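Local coordinates for geranyltranstransferase (IspA) (PDB 3Q1O), which probably acts as a magnesium-dependent prenyltransferase of isoprenoid biosynthesis, building longer prenyl diphosphates by condensing isopentenyl diphosphate with an allylic diphosphate, at residues Leu98-Leu103 / Thr126-Gly131. Numbering follows the deposited sequence.
With MG (magnesium ion), chain E; DMA (dimethylallyl diphosphate), chain G.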
# COMPACT_ATOMS: atom_id res chain seq x y z
N LEU A 98 -9.80 -7.79 2.09
CA LEU A 98 -10.92 -8.33 2.87
C LEU A 98 -11.45 -7.31 3.89
O LEU A 98 -12.66 -7.07 3.95
CB LEU A 98 -10.54 -9.62 3.59
CG LEU A 98 -10.04 -10.81 2.76
CD1 LEU A 98 -9.79 -12.03 3.65
CD2 LEU A 98 -11.02 -11.16 1.67
N ILE A 99 -10.54 -6.71 4.66
CA ILE A 99 -10.89 -5.68 5.65
C ILE A 99 -11.64 -4.50 5.01
O ILE A 99 -12.70 -4.10 5.50
CB ILE A 99 -9.65 -5.18 6.42
CG1 ILE A 99 -9.10 -6.30 7.30
CG2 ILE A 99 -10.00 -3.96 7.29
CD1 ILE A 99 -7.64 -6.14 7.65
N HIS A 100 -11.11 -3.99 3.91
CA HIS A 100 -11.76 -2.88 3.20
C HIS A 100 -13.03 -3.28 2.47
O HIS A 100 -13.96 -2.49 2.35
CB HIS A 100 -10.77 -2.19 2.27
CG HIS A 100 -9.86 -1.23 2.98
ND1 HIS A 100 -9.11 -0.29 2.32
CD2 HIS A 100 -9.61 -1.06 4.30
CE1 HIS A 100 -8.42 0.41 3.19
NE2 HIS A 100 -8.71 -0.03 4.40
N ASP A 101 -13.07 -4.53 2.00
CA ASP A 101 -14.27 -5.10 1.40
C ASP A 101 -15.44 -5.16 2.40
O ASP A 101 -16.58 -4.91 2.03
CB ASP A 101 -13.98 -6.49 0.85
CG ASP A 101 -15.13 -7.06 0.06
OD1 ASP A 101 -15.43 -6.52 -1.03
OD2 ASP A 101 -15.74 -8.05 0.53
N ASP A 102 -15.15 -5.49 3.65
CA ASP A 102 -16.17 -5.66 4.68
C ASP A 102 -16.66 -4.36 5.31
O ASP A 102 -17.57 -4.38 6.14
CB ASP A 102 -15.67 -6.59 5.78
CG ASP A 102 -15.40 -8.00 5.30
OD1 ASP A 102 -16.06 -8.45 4.33
OD2 ASP A 102 -14.53 -8.66 5.89
N LEU A 103 -16.06 -3.23 4.92
CA LEU A 103 -16.42 -1.91 5.45
C LEU A 103 -17.90 -1.58 5.24
O LEU A 103 -18.48 -2.01 4.24
CB LEU A 103 -15.55 -0.82 4.81
CG LEU A 103 -14.11 -0.65 5.31
CD1 LEU A 103 -13.37 0.35 4.44
CD2 LEU A 103 -14.07 -0.22 6.76
N THR A 126 -10.60 2.44 12.64
CA THR A 126 -9.62 1.41 12.93
C THR A 126 -9.49 0.45 11.75
O THR A 126 -8.38 0.12 11.33
CB THR A 126 -9.99 0.67 14.22
OG1 THR A 126 -9.95 1.59 15.32
CG2 THR A 126 -9.04 -0.47 14.51
N ALA A 127 -10.64 0.04 11.21
CA ALA A 127 -10.67 -0.85 10.06
C ALA A 127 -10.04 -0.24 8.81
O ALA A 127 -9.21 -0.89 8.16
CB ALA A 127 -12.08 -1.31 9.79
N VAL A 128 -10.38 1.00 8.48
CA VAL A 128 -9.77 1.69 7.35
C VAL A 128 -8.24 1.71 7.49
O VAL A 128 -7.51 1.27 6.59
CB VAL A 128 -10.30 3.14 7.18
CG1 VAL A 128 -9.62 3.83 6.01
CG2 VAL A 128 -11.78 3.14 6.97
N LEU A 129 -7.77 2.16 8.65
CA LEU A 129 -6.35 2.37 8.91
C LEU A 129 -5.51 1.10 8.97
O LEU A 129 -4.35 1.10 8.54
CB LEU A 129 -6.17 3.18 10.19
CG LEU A 129 -6.60 4.64 10.05
CD1 LEU A 129 -6.63 5.32 11.42
CD2 LEU A 129 -5.71 5.40 9.07
N ILE A 130 -6.07 0.02 9.50
CA ILE A 130 -5.34 -1.25 9.55
C ILE A 130 -5.25 -1.90 8.18
O ILE A 130 -4.19 -2.41 7.80
CB ILE A 130 -5.92 -2.19 10.61
CG1 ILE A 130 -5.45 -1.71 11.99
CG2 ILE A 130 -5.46 -3.64 10.39
CD1 ILE A 130 -6.25 -2.23 13.09
N GLY A 131 -6.35 -1.84 7.43
CA GLY A 131 -6.34 -2.19 6.01
C GLY A 131 -5.21 -1.48 5.29
O GLY A 131 -4.40 -2.13 4.62
MG MG E . -17.61 -9.22 0.08
C1 DMA G . -14.16 -9.50 -2.56
O1 DMA G . -15.18 -10.05 -3.40
C2 DMA G . -12.93 -9.11 -3.33
C3 DMA G . -11.79 -8.81 -2.69
C4 DMA G . -11.71 -8.85 -1.19
C5 DMA G . -10.58 -8.42 -3.48
PA DMA G . -16.48 -10.57 -2.62
O1A DMA G . -17.03 -9.39 -1.86
O2A DMA G . -17.37 -11.33 -3.58
O3A DMA G . -15.79 -11.62 -1.60
PB DMA G . -16.46 -12.18 -0.25
O1B DMA G . -15.36 -13.06 0.31
O2B DMA G . -16.79 -10.96 0.56
O3B DMA G . -17.66 -12.96 -0.73
O HOH W 1 -17.83 -8.95 2.16
O HOH W 2 -19.71 -9.67 0.08
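With chi1 at -80°, His100 carries its imidazole anti to its own carbonyl carbon and across to Val128, while Ile99, at chi1 -67°, leaves its CG2 methyl pointing at Ala127. Both belong to the C-terminal end of helix 80-101, where the first aspartate-rich motif (DDxxxxD here) of the all-alpha isoprenoid synthase fold begins; helix 124-143 packs against it. The closest backbone approach pairs Ile99 with Gly131, whose CA atoms are 5.7 Å apart; glycine suits this place because the imidazole lies where a side chain would project. NE2 of His100 donates to the carbonyl O of Val128 at 2.8 Å with a nearly straight N-H...O angle of 167°. The N-H meets a lone pair in the carbonyl plane, and the oxygen lies in the plane of the ring, an alignment that fixes the ring's rotation. Histidine serves here because its other nitrogen, ND1, bonds Asp132 of the second subunit, tying the helix pair to the dimer interface; the nearby carboxylate may raise the ring's affinity for a proton. One residue earlier, Ile99 CG2 rests 3.3 Å from Ala127 O, and its CD1 reaches Ile130 CG2. Leu103, just beyond the helix, crosses Val128 at about a right angle and sets its CD2 3.8 Å from Ala127 CB; the single methyl of Ala127 meets both Leu103 CD2 and Ile99 CG2. Asp101 and Asp102 serve the active-site side instead. Asp102 is second-shell: its OD1 accepts from a magnesium-bound water, and its OD2 forms a salt bridge with Arg112. Asp101 shares the magnesium with Asp107 and the diphosphate, its OD2 binding the ion at 2.3 Å.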